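Side-chain contacts in B-type Cna protein (Enterococcus faecium, PDB 6FWY), which is of unknown function but, as a cell-wall-anchored surface protein with a thioester domain, probably helps the bacterium attach covalently to targets on host surfaces: residues V27-H32 against M53-P58; S39-F42 against N48-Y51; L94-G97 against E101-Y104; T106-W111 against I122-P127; F117-I122 against K139-I144. One frame throughout, in Å; residues are numbered along the deposited sequence.

Contact 1: V27-H32 against M53-P58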
# COMPACT_ATOMS: atom_id res chain seq x y z
N VAL A 27 -30.75 -0.08 4.01
CA VAL A 27 -30.61 0.19 2.58
C VAL A 27 -31.86 -0.28 1.84
O VAL A 27 -32.26 -1.46 1.98
CB VAL A 27 -29.39 -0.51 1.96
CG1 VAL A 27 -29.25 -0.15 0.49
CG2 VAL A 27 -28.11 -0.15 2.71
N ASN A 28 -32.43 0.63 1.04
CA ASN A 28 -33.41 0.28 0.03
C ASN A 28 -32.72 -0.48 -1.09
O ASN A 28 -32.06 0.08 -1.96
CB ASN A 28 -34.11 1.53 -0.54
CG ASN A 28 -34.95 2.26 0.50
OD1 ASN A 28 -35.56 1.64 1.36
ND2 ASN A 28 -34.95 3.57 0.43
N MET A 29 -32.84 -1.80 -1.02
CA MET A 29 -32.31 -2.69 -2.00
C MET A 29 -33.39 -2.93 -3.02
O MET A 29 -34.56 -2.78 -2.70
CB MET A 29 -31.91 -4.01 -1.33
CG MET A 29 -30.62 -3.87 -0.53
SD MET A 29 -29.13 -3.37 -1.43
CE MET A 29 -28.41 -4.94 -1.95
N PRO A 30 -33.02 -3.40 -4.23
CA PRO A 30 -34.05 -3.54 -5.28
C PRO A 30 -35.34 -4.31 -4.99
O PRO A 30 -36.39 -3.89 -5.45
CB PRO A 30 -33.31 -4.26 -6.39
CG PRO A 30 -31.88 -3.82 -6.23
CD PRO A 30 -31.67 -3.74 -4.73
N ASN A 31 -35.29 -5.39 -4.25
CA ASN A 31 -36.52 -6.13 -3.94
C ASN A 31 -36.96 -5.93 -2.46
O ASN A 31 -37.89 -6.59 -1.99
CB ASN A 31 -36.34 -7.61 -4.26
CG ASN A 31 -35.92 -7.83 -5.69
OD1 ASN A 31 -36.39 -7.17 -6.62
ND2 ASN A 31 -35.01 -8.83 -5.89
N HIS A 32 -36.22 -5.08 -1.74
CA HIS A 32 -36.27 -5.06 -0.27
C HIS A 32 -36.05 -3.65 0.32
O HIS A 32 -34.89 -3.24 0.59
CB HIS A 32 -35.22 -6.04 0.26
CG HIS A 32 -35.51 -6.54 1.65
ND1 HIS A 32 -35.65 -5.72 2.75
CD2 HIS A 32 -35.60 -7.80 2.11
CE1 HIS A 32 -35.84 -6.46 3.83
NE2 HIS A 32 -35.84 -7.73 3.46
N MET A 53 -16.67 -7.02 1.24
CA MET A 53 -16.97 -6.53 -0.12
C MET A 53 -18.39 -6.86 -0.57
O MET A 53 -18.81 -6.33 -1.60
CB MET A 53 -16.03 -7.18 -1.16
CG MET A 53 -14.56 -7.12 -0.88
SD MET A 53 -13.88 -5.53 -1.30
CE MET A 53 -13.73 -5.68 -3.08
N ASP A 54 -19.06 -7.77 0.13
CA ASP A 54 -20.37 -8.29 -0.29
C ASP A 54 -21.36 -8.23 0.87
O ASP A 54 -21.27 -9.05 1.79
CB ASP A 54 -20.26 -9.76 -0.74
CG ASP A 54 -19.35 -9.95 -1.96
OD1 ASP A 54 -19.63 -9.36 -3.03
OD2 ASP A 54 -18.37 -10.73 -1.89
N SER A 55 -22.33 -7.33 0.81
CA SER A 55 -23.28 -7.13 1.92
C SER A 55 -24.23 -8.29 2.21
O SER A 55 -24.81 -8.35 3.29
CB SER A 55 -24.10 -5.86 1.70
OG SER A 55 -24.86 -5.98 0.54
N GLU A 56 -24.41 -9.20 1.26
CA GLU A 56 -25.40 -10.28 1.39
C GLU A 56 -24.82 -11.64 1.69
O GLU A 56 -25.54 -12.64 1.68
CB GLU A 56 -26.25 -10.38 0.09
CG GLU A 56 -26.75 -9.07 -0.51
CD GLU A 56 -27.58 -8.22 0.45
OE1 GLU A 56 -28.74 -8.62 0.73
OE2 GLU A 56 -27.11 -7.12 0.87
N LEU A 57 -23.52 -11.72 1.96
CA LEU A 57 -22.85 -12.99 2.27
C LEU A 57 -22.28 -12.92 3.70
O LEU A 57 -21.94 -11.83 4.17
CB LEU A 57 -21.73 -13.27 1.26
CG LEU A 57 -22.17 -13.59 -0.19
CD1 LEU A 57 -20.97 -13.82 -1.10
CD2 LEU A 57 -23.14 -14.77 -0.31
N PRO A 58 -22.19 -14.08 4.38
CA PRO A 58 -21.63 -14.10 5.74
C PRO A 58 -20.11 -13.80 5.81
O PRO A 58 -19.40 -13.94 4.82
CB PRO A 58 -21.92 -15.53 6.19
CG PRO A 58 -21.91 -16.30 4.93
CD PRO A 58 -22.59 -15.42 3.96
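The carboxylate of E56 is the flat group here, and M29 comes down on one of its faces. M29 CE stands almost straight above E56 OE2, at 3.8 Å, and lies 4.1 Å from E56 CD. The touch is therefore made by a methyl group over one oxygen. At the edge, E56 OE2 uses its anti lone pair to accept a short hydrogen bond of 2.5 Å from S55 OG, within the same segment. The other oxygen, E56 OE1, lies close to E35 OE2, a carboxylate of the adjacent strand. That pairing of like charges may raise the pKa of one of the two acids.

M29 gets there by bending. Its chi1 of -75° sets CG beside the backbone N, and two further bends at chi2 and chi3 carry CE toward the acid. E56 is bent at chi2 as well, and the two side chains run alongside each other, head to tail. The contact is small and lies at the surface. No hydrogen bond crosses it.

Strands 26-29 and 32-44 form a tight beta hairpin. Its type I turn runs from M29 to H32, and backbone bonds in both directions between these two residues close it. S55 and E56 belong to a second type I turn, D54 to L57, packed beside the hairpin in the loop between strand 49-52 and helix 62-65. Strand 32-44 joins the two parts: M29 leans on its E35, while S55 and E56 lean on its M37.

Contact 2: S39-F42 against N48-Y51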
# COMPACT_ATOMS: atom_id res chain seq x y z
N SER A 39 -23.24 -6.59 10.44
CA SER A 39 -21.86 -6.95 10.19
C SER A 39 -21.16 -7.44 11.45
O SER A 39 -21.54 -7.09 12.59
CB SER A 39 -21.08 -5.77 9.62
OG SER A 39 -19.93 -6.23 8.95
N SER A 40 -20.13 -8.25 11.21
CA SER A 40 -19.22 -8.73 12.25
C SER A 40 -17.81 -8.23 11.95
O SER A 40 -17.32 -8.39 10.84
CB SER A 40 -19.19 -10.24 12.27
OG SER A 40 -20.42 -10.77 12.70
N GLN A 41 -17.15 -7.66 12.95
CA GLN A 41 -15.79 -7.18 12.76
C GLN A 41 -14.82 -8.38 12.74
O GLN A 41 -14.92 -9.31 13.56
CB GLN A 41 -15.43 -6.21 13.87
CG GLN A 41 -14.14 -5.43 13.66
CD GLN A 41 -13.80 -4.56 14.85
OE1 GLN A 41 -13.99 -3.34 14.83
NE2 GLN A 41 -13.38 -5.20 15.92
N PHE A 42 -13.90 -8.36 11.78
CA PHE A 42 -12.88 -9.38 11.65
C PHE A 42 -11.51 -8.80 11.26
O PHE A 42 -11.41 -7.68 10.73
CB PHE A 42 -13.31 -10.47 10.66
CG PHE A 42 -13.49 -9.99 9.25
CD1 PHE A 42 -14.69 -9.39 8.84
CD2 PHE A 42 -12.47 -10.13 8.30
CE1 PHE A 42 -14.86 -8.96 7.54
CE2 PHE A 42 -12.63 -9.70 6.99
CZ PHE A 42 -13.83 -9.11 6.62
N ASN A 48 -4.47 -7.32 11.22
CA ASN A 48 -4.94 -6.16 10.44
C ASN A 48 -6.41 -6.32 10.10
O ASN A 48 -6.85 -7.40 9.73
CB ASN A 48 -4.12 -5.97 9.17
CG ASN A 48 -2.66 -5.71 9.47
OD1 ASN A 48 -1.79 -6.34 8.87
ND2 ASN A 48 -2.38 -4.83 10.45
N ILE A 49 -7.15 -5.23 10.25
CA ILE A 49 -8.58 -5.23 10.05
C ILE A 49 -8.97 -5.57 8.60
O ILE A 49 -8.36 -5.09 7.66
CB ILE A 49 -9.20 -3.87 10.49
CG1 ILE A 49 -10.75 -4.03 10.57
CG2 ILE A 49 -8.79 -2.73 9.56
CD1 ILE A 49 -11.39 -3.22 11.66
N GLY A 50 -9.95 -6.45 8.45
CA GLY A 50 -10.53 -6.77 7.12
C GLY A 50 -11.87 -6.07 6.95
O GLY A 50 -12.55 -5.79 7.95
N TYR A 51 -12.25 -5.76 5.72
CA TYR A 51 -13.60 -5.24 5.41
C TYR A 51 -14.28 -6.10 4.37
O TYR A 51 -13.64 -6.65 3.48
CB TYR A 51 -13.58 -3.75 4.98
CG TYR A 51 -13.35 -2.84 6.14
CD1 TYR A 51 -14.36 -2.55 7.05
CD2 TYR A 51 -12.10 -2.29 6.38
CE1 TYR A 51 -14.15 -1.73 8.14
CE2 TYR A 51 -11.86 -1.46 7.48
CZ TYR A 51 -12.88 -1.20 8.35
OH TYR A 51 -12.66 -0.40 9.43
O HOH W 1 -14.36 -5.96 9.93
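F42 packs its ring directly on the backbone of G50, and this is the tight part of the contact. F42 CE2 is 3.6 Å from G50 CA, and F42 CZ is 3.6 Å from G50 C. G50 O also lies over this face, offset toward the rim. With no side chain at G50, nothing stands between the ring and the main chain. The first torsion explains the fit: chi1 of 64° places CG between the backbone N and the carbonyl carbon, which turns the ring across to the partner strand. Farther along, F42 CZ reaches Y51 C at 3.8 Å.

One direct backbone bond ties the strands, from G50 N to F42 O at 3.0 Å and a straight 168°. The return link is made by a water. It accepts from F42 N at 3.1 Å and donates to G50 O at 2.7 Å.

The looser side is formed by Q41 and I49, both partly exposed. Their side chains cross at about a right angle, with Q41 CG 4.1 Å from I49 CD1. The polar end of Q41 is held elsewhere, by a bond from NE2 to T17 OG1 of strand 11-21. Y51 CB points away from strand 32-44, and the Y51 hydroxyl bonds to F86 O.

This is a beta hairpin, strands 32-44 and 49-52, within the larger antiparallel sheet, with a water standing in for one of the paired backbone bonds.

Contact 3: L94-G97 against E101-Y104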
# COMPACT_ATOMS: atom_id res chain seq x y z
N LEU A 94 -12.58 10.91 13.20
CA LEU A 94 -13.64 10.66 12.21
C LEU A 94 -15.02 11.28 12.53
O LEU A 94 -15.88 11.33 11.66
CB LEU A 94 -13.79 9.16 11.99
CG LEU A 94 -12.55 8.45 11.46
CD1 LEU A 94 -12.70 6.93 11.57
CD2 LEU A 94 -12.24 8.83 10.03
N GLY A 95 -15.23 11.74 13.76
CA GLY A 95 -16.53 12.27 14.18
C GLY A 95 -17.46 11.19 14.72
O GLY A 95 -18.59 11.48 15.10
N ALA A 96 -16.99 9.95 14.77
CA ALA A 96 -17.73 8.85 15.38
C ALA A 96 -17.64 8.97 16.89
O ALA A 96 -16.66 9.48 17.41
CB ALA A 96 -17.15 7.53 14.91
N GLY A 97 -18.67 8.52 17.58
CA GLY A 97 -18.73 8.57 19.05
C GLY A 97 -18.01 7.44 19.77
O GLY A 97 -17.79 7.56 20.95
N GLU A 101 -18.95 2.50 15.96
CA GLU A 101 -19.46 3.46 14.97
C GLU A 101 -18.40 3.79 13.91
O GLU A 101 -18.73 3.87 12.73
CB GLU A 101 -19.92 4.77 15.64
CG GLU A 101 -21.21 4.64 16.44
CD GLU A 101 -21.55 5.85 17.28
OE1 GLU A 101 -21.02 6.97 17.02
OE2 GLU A 101 -22.38 5.69 18.21
N ALA A 102 -17.16 3.98 14.34
CA ALA A 102 -16.05 4.29 13.40
C ALA A 102 -15.80 3.11 12.46
O ALA A 102 -15.71 3.29 11.25
CB ALA A 102 -14.79 4.67 14.16
N TRP A 103 -15.70 1.91 13.02
CA TRP A 103 -15.56 0.71 12.21
C TRP A 103 -16.72 0.52 11.22
O TRP A 103 -16.48 0.25 10.04
CB TRP A 103 -15.43 -0.53 13.10
CG TRP A 103 -15.77 -1.81 12.38
CD1 TRP A 103 -15.06 -2.41 11.38
CD2 TRP A 103 -16.91 -2.61 12.60
NE1 TRP A 103 -15.70 -3.55 10.97
CE2 TRP A 103 -16.85 -3.70 11.70
CE3 TRP A 103 -18.02 -2.51 13.46
CZ2 TRP A 103 -17.83 -4.70 11.64
CZ3 TRP A 103 -18.99 -3.50 13.41
CH2 TRP A 103 -18.89 -4.58 12.50
N TYR A 104 -17.96 0.67 11.68
CA TYR A 104 -19.12 0.46 10.81
C TYR A 104 -19.17 1.49 9.68
O TYR A 104 -19.50 1.15 8.53
CB TYR A 104 -20.43 0.48 11.60
CG TYR A 104 -21.63 0.07 10.78
CD1 TYR A 104 -21.94 -1.27 10.59
CD2 TYR A 104 -22.45 1.02 10.21
CE1 TYR A 104 -23.05 -1.66 9.83
CE2 TYR A 104 -23.56 0.66 9.46
CZ TYR A 104 -23.85 -0.68 9.28
OH TYR A 104 -24.94 -1.05 8.55
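A96 CB rests on the backbone of A102, 3.6 Å from A102 N, and is 3.8 Å from A102 CB. The methyl of A96 thus lies against the helix backbone as well as against a side chain. L94 adds one branch to the same patch, with L94 CD1 4.0 Å from A102 CB. E101 CB also comes to 4.0 Å from A96 CB, so the small A96 side chain is enclosed from two positions of the helix.

The polar half belongs to E101. Its chain is extended beyond CG, with chi2 at 170°, and lies alongside the loop until its carboxylate meets the backbone of G97. G97 N donates to E101 OE1 at 2.9 Å, with an N-H...O angle of 150°. The donor comes from above the carboxylate plane, 39° out of it. The same oxygen forms a salt bridge with R136 NE of helix 131-150.

The loop is the short link between helices 91-94 and 99-113. Helix 91-94 ends in a Schellman motif, in which G95 takes a positive phi. Near the start of the next helix, E101 N bonds to N98 OD1. A tetraethylene glycol, probably from the crystallisation liquor, lies close to G97.

E101 is buried, yet its OE1 is gripped by a main-chain N-H and an arginine. Those partners, and a place in the first turn of a helix, would probably stabilise the ionised carboxylate. Through E101, helix 99-113 is tied both to the loop before it and, by the salt bridge, to helix 131-150.

Contact 4: T106-W111 against I122-P127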
# COMPACT_ATOMS: atom_id res chain seq x y z
N THR A 106 -16.66 2.82 8.31
CA THR A 106 -15.67 2.39 7.34
C THR A 106 -16.21 1.21 6.51
O THR A 106 -16.03 1.18 5.30
CB THR A 106 -14.31 2.06 8.02
OG1 THR A 106 -13.96 3.09 8.95
CG2 THR A 106 -13.22 1.97 7.01
N GLN A 107 -16.88 0.26 7.15
CA GLN A 107 -17.49 -0.87 6.44
C GLN A 107 -18.57 -0.39 5.44
O GLN A 107 -18.74 -0.98 4.38
CB GLN A 107 -18.08 -1.88 7.44
CG GLN A 107 -18.87 -3.06 6.85
CD GLN A 107 -18.03 -3.88 5.89
OE1 GLN A 107 -17.17 -4.64 6.30
NE2 GLN A 107 -18.29 -3.74 4.60
N LEU A 108 -19.27 0.68 5.80
CA LEU A 108 -20.27 1.26 4.92
C LEU A 108 -19.61 1.79 3.64
O LEU A 108 -20.05 1.50 2.54
CB LEU A 108 -21.05 2.35 5.67
CG LEU A 108 -22.31 2.95 5.06
CD1 LEU A 108 -23.33 1.89 4.63
CD2 LEU A 108 -22.88 3.88 6.12
N VAL A 109 -18.49 2.50 3.79
CA VAL A 109 -17.64 2.91 2.66
C VAL A 109 -17.21 1.70 1.81
O VAL A 109 -17.36 1.70 0.59
CB VAL A 109 -16.39 3.70 3.11
CG1 VAL A 109 -15.42 3.95 1.96
CG2 VAL A 109 -16.82 5.01 3.73
N SER A 110 -16.71 0.66 2.46
CA SER A 110 -16.33 -0.56 1.75
C SER A 110 -17.47 -1.13 0.88
O SER A 110 -17.26 -1.48 -0.28
CB SER A 110 -15.84 -1.63 2.73
OG SER A 110 -15.37 -2.77 2.04
N TRP A 111 -18.67 -1.22 1.45
CA TRP A 111 -19.83 -1.76 0.73
C TRP A 111 -20.17 -0.92 -0.51
O TRP A 111 -20.44 -1.47 -1.57
CB TRP A 111 -21.05 -1.87 1.64
CG TRP A 111 -21.07 -3.07 2.58
CD1 TRP A 111 -20.59 -4.34 2.33
CD2 TRP A 111 -21.65 -3.12 3.89
NE1 TRP A 111 -20.84 -5.15 3.39
CE2 TRP A 111 -21.48 -4.44 4.36
CE3 TRP A 111 -22.28 -2.18 4.70
CZ2 TRP A 111 -21.92 -4.84 5.63
CZ3 TRP A 111 -22.74 -2.58 5.95
CH2 TRP A 111 -22.55 -3.89 6.41
N ILE A 122 -29.03 4.46 0.66
CA ILE A 122 -28.85 4.40 2.11
C ILE A 122 -29.98 5.11 2.84
O ILE A 122 -30.24 6.26 2.57
CB ILE A 122 -27.48 4.95 2.55
CG1 ILE A 122 -26.34 4.12 1.93
CG2 ILE A 122 -27.35 4.89 4.07
CD1 ILE A 122 -24.96 4.72 2.08
N VAL A 123 -30.64 4.41 3.76
CA VAL A 123 -31.63 4.97 4.69
C VAL A 123 -30.93 5.30 6.02
O VAL A 123 -30.46 4.40 6.73
CB VAL A 123 -32.83 4.00 4.92
CG1 VAL A 123 -33.84 4.56 5.90
CG2 VAL A 123 -33.53 3.71 3.60
N TRP A 124 -30.88 6.58 6.37
CA TRP A 124 -30.07 7.07 7.49
C TRP A 124 -30.84 7.01 8.80
O TRP A 124 -31.06 8.02 9.46
CB TRP A 124 -29.56 8.48 7.21
CG TRP A 124 -28.63 8.50 6.06
CD1 TRP A 124 -28.91 8.86 4.77
CD2 TRP A 124 -27.26 8.06 6.05
NE1 TRP A 124 -27.80 8.71 3.98
CE2 TRP A 124 -26.77 8.21 4.73
CE3 TRP A 124 -26.39 7.56 7.04
CZ2 TRP A 124 -25.47 7.89 4.38
CZ3 TRP A 124 -25.09 7.23 6.69
CH2 TRP A 124 -24.64 7.39 5.36
N SER A 125 -31.25 5.79 9.16
CA SER A 125 -31.98 5.54 10.40
C SER A 125 -32.09 4.03 10.59
O SER A 125 -32.05 3.27 9.62
CB SER A 125 -33.40 6.17 10.38
OG SER A 125 -34.20 5.55 9.39
N HIS A 126 -32.20 3.62 11.84
CA HIS A 126 -32.32 2.22 12.23
C HIS A 126 -33.14 2.14 13.54
O HIS A 126 -32.89 2.93 14.47
CB HIS A 126 -30.93 1.63 12.42
CG HIS A 126 -30.92 0.13 12.57
ND1 HIS A 126 -30.51 -0.71 11.57
CD2 HIS A 126 -31.28 -0.66 13.60
CE1 HIS A 126 -30.64 -1.96 11.97
NE2 HIS A 126 -31.12 -1.96 13.20
N PRO A 127 -34.10 1.20 13.64
CA PRO A 127 -34.99 1.13 14.83
C PRO A 127 -34.34 0.89 16.21
O PRO A 127 -34.96 1.18 17.24
CB PRO A 127 -35.95 -0.03 14.51
CG PRO A 127 -35.31 -0.79 13.40
CD PRO A 127 -34.47 0.19 12.62
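L108 leaves its helix with CG anti to the backbone N, chi1 -169°, and this sends both methyls toward I122 and W124. W124 has chi1 of -64°, which folds its indole back over its own strand.

The two branches of L108 divide the work. L108 CD1 meets I122 CD1 at 4.1 Å, methyl to methyl. L108 CD2 meets the far end of the six-membered ring, 4.0 Å from W124 CH2 and 4.1 Å from W124 CZ3. The indole is steadied from within its own segment, because I122 CG2 lies 3.4 Å above the plane over the ring centre. I122 therefore touches L108 with one end and supports W124 with the other. The contact is wholly apolar. W124 is also the centre of an inverse gamma turn, which bends the chain just after strand 122-123.

Around this contact, L108 leans on F141 of helix 131-150, and W124 makes a cation-pi contact with K138 of that helix. Strand 122-123 pairs with strand 26-29 through V123 and R26. Strand 122-123, helix 99-113 and helix 131-150 thus meet at L108, I122 and F141.

Contact 5: F117-I122 against K139-I144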
# COMPACT_ATOMS: atom_id res chain seq x y z
N PHE A 117 -24.42 -1.21 -3.16
CA PHE A 117 -25.47 -0.25 -3.30
C PHE A 117 -24.87 1.16 -3.46
O PHE A 117 -23.70 1.43 -3.10
CB PHE A 117 -26.42 -0.29 -2.11
CG PHE A 117 -25.73 -0.41 -0.78
CD1 PHE A 117 -25.28 0.71 -0.10
CD2 PHE A 117 -25.54 -1.67 -0.20
CE1 PHE A 117 -24.65 0.59 1.13
CE2 PHE A 117 -24.94 -1.80 1.03
CZ PHE A 117 -24.49 -0.66 1.69
N LYS A 118 -25.70 2.04 -4.01
CA LYS A 118 -25.38 3.46 -4.17
C LYS A 118 -25.70 4.21 -2.88
O LYS A 118 -26.47 3.72 -2.04
CB LYS A 118 -26.19 4.05 -5.34
CG LYS A 118 -25.83 3.43 -6.70
CD LYS A 118 -26.63 4.07 -7.84
CE LYS A 118 -27.95 3.35 -7.99
NZ LYS A 118 -28.95 4.00 -8.89
N VAL A 119 -25.11 5.41 -2.74
CA VAL A 119 -25.35 6.28 -1.59
C VAL A 119 -26.83 6.70 -1.51
O VAL A 119 -27.38 6.79 -0.41
CB VAL A 119 -24.40 7.51 -1.61
CG1 VAL A 119 -24.80 8.58 -0.59
CG2 VAL A 119 -22.94 7.09 -1.37
N SER A 120 -27.48 6.91 -2.65
CA SER A 120 -28.89 7.26 -2.67
C SER A 120 -29.83 6.16 -2.13
O SER A 120 -30.98 6.44 -1.80
CB SER A 120 -29.34 7.66 -4.09
OG SER A 120 -29.09 6.61 -5.01
N GLN A 121 -29.35 4.91 -2.10
CA GLN A 121 -30.11 3.82 -1.47
C GLN A 121 -30.00 3.76 0.07
O GLN A 121 -30.80 3.09 0.71
CB GLN A 121 -29.69 2.47 -2.06
CG GLN A 121 -29.96 2.28 -3.55
CD GLN A 121 -29.24 1.05 -4.08
OE1 GLN A 121 -28.27 1.18 -4.82
NE2 GLN A 121 -29.70 -0.15 -3.68
N ILE A 122 -29.03 4.46 0.66
CA ILE A 122 -28.85 4.40 2.11
C ILE A 122 -29.98 5.11 2.84
O ILE A 122 -30.24 6.26 2.57
CB ILE A 122 -27.48 4.95 2.55
CG1 ILE A 122 -26.34 4.12 1.93
CG2 ILE A 122 -27.35 4.89 4.07
CD1 ILE A 122 -24.96 4.72 2.08
N LYS A 139 -21.72 11.23 9.44
CA LYS A 139 -20.61 12.19 9.41
C LYS A 139 -19.27 11.48 9.14
O LYS A 139 -18.51 11.88 8.26
CB LYS A 139 -20.58 12.96 10.74
CG LYS A 139 -19.68 14.19 10.74
CD LYS A 139 -19.44 14.71 12.14
CE LYS A 139 -18.36 15.78 12.17
NZ LYS A 139 -18.92 17.10 12.56
N ALA A 140 -18.99 10.41 9.89
CA ALA A 140 -17.79 9.58 9.66
C ALA A 140 -17.73 8.98 8.26
O ALA A 140 -16.69 9.07 7.61
CB ALA A 140 -17.69 8.47 10.71
N PHE A 141 -18.84 8.39 7.82
CA PHE A 141 -18.98 7.86 6.44
C PHE A 141 -18.60 8.89 5.38
O PHE A 141 -17.77 8.61 4.51
CB PHE A 141 -20.42 7.37 6.17
CG PHE A 141 -20.68 7.06 4.71
CD1 PHE A 141 -20.34 5.82 4.20
CD2 PHE A 141 -21.21 8.01 3.86
CE1 PHE A 141 -20.53 5.53 2.86
CE2 PHE A 141 -21.38 7.74 2.51
CZ PHE A 141 -21.06 6.50 2.00
N GLU A 142 -19.22 10.06 5.45
CA GLU A 142 -18.99 11.12 4.47
C GLU A 142 -17.54 11.61 4.43
O GLU A 142 -17.01 11.91 3.36
CB GLU A 142 -19.94 12.30 4.72
CG GLU A 142 -21.37 11.94 4.38
CD GLU A 142 -22.39 12.97 4.82
OE1 GLU A 142 -22.03 14.04 5.39
OE2 GLU A 142 -23.59 12.73 4.58
N LYS A 143 -16.92 11.71 5.60
CA LYS A 143 -15.51 12.04 5.66
C LYS A 143 -14.69 10.97 4.94
O LYS A 143 -13.92 11.28 4.04
CB LYS A 143 -15.04 12.18 7.11
CG LYS A 143 -13.62 12.73 7.23
CD LYS A 143 -13.27 13.12 8.66
CE LYS A 143 -11.78 12.90 8.98
NZ LYS A 143 -10.93 14.06 8.63
N ILE A 144 -14.87 9.72 5.32
CA ILE A 144 -14.06 8.61 4.78
C ILE A 144 -14.31 8.45 3.28
O ILE A 144 -13.37 8.31 2.49
CB ILE A 144 -14.29 7.29 5.54
CG1 ILE A 144 -13.92 7.43 7.03
CG2 ILE A 144 -13.48 6.14 4.94
CD1 ILE A 144 -14.58 6.37 7.92
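F141 gives up the largest area here, and it does so mainly through the far end of its ring. V119 CG2 reaches F141 CZ at 3.9 Å and sits at the ring edge, near the plane. I122 CD1 approaches the same atom, F141 CZ, more distantly at 4.3 Å and at an oblique angle. F141 points its ring at them because CG stands anti to the backbone N, chi1 169°. V119 holds CG2 beside its own backbone N, on the side that faces the ring.

V119 opens a short 3-10 segment, 119-121, in the connection between helix 99-113 and strand 122-123. This connection packs against helix 131-150, which runs past helix 99-113. F141 sits at that junction: it also touches V109 of helix 99-113, and its ring meets that of Y145, the planes about 15° apart.

Backbone bonds close the 3-10 turn. I122 N bonds to V119 O at 3.0 Å, and Q121 N bonds to K118 O at 3.1 Å. The side chain of Q121 bends back to accept from K118 N at 2.8 Å, along a nearly straight 176° line, with the donor above the amide plane. Q121 NE2 donates to N28 O of strand 26-29.

In the fold
Contacts 4 and 5 are the closest pair, with centres about 7 Å apart. They share I122, and their segments alternate along the chain. Contact 1 lies about 11 Å from contact 4, centre to centre, and touches it where S55 CA meets W111 NE1 at 3.5 Å. Contact 3 is on the same helix as contact 4, and its W103 packs against Y51 of contact 2. Contacts 1 and 3 are the farthest apart, about 22 Å between centres. C52, between segments N48-Y51 and M53-P58, is probably the thioester cysteine. Its backbone bonds to Q107 and S110 of contact 4. Contacts 1, 2 and 4 therefore lie around the likely site, with Q256 beside D54 and F42.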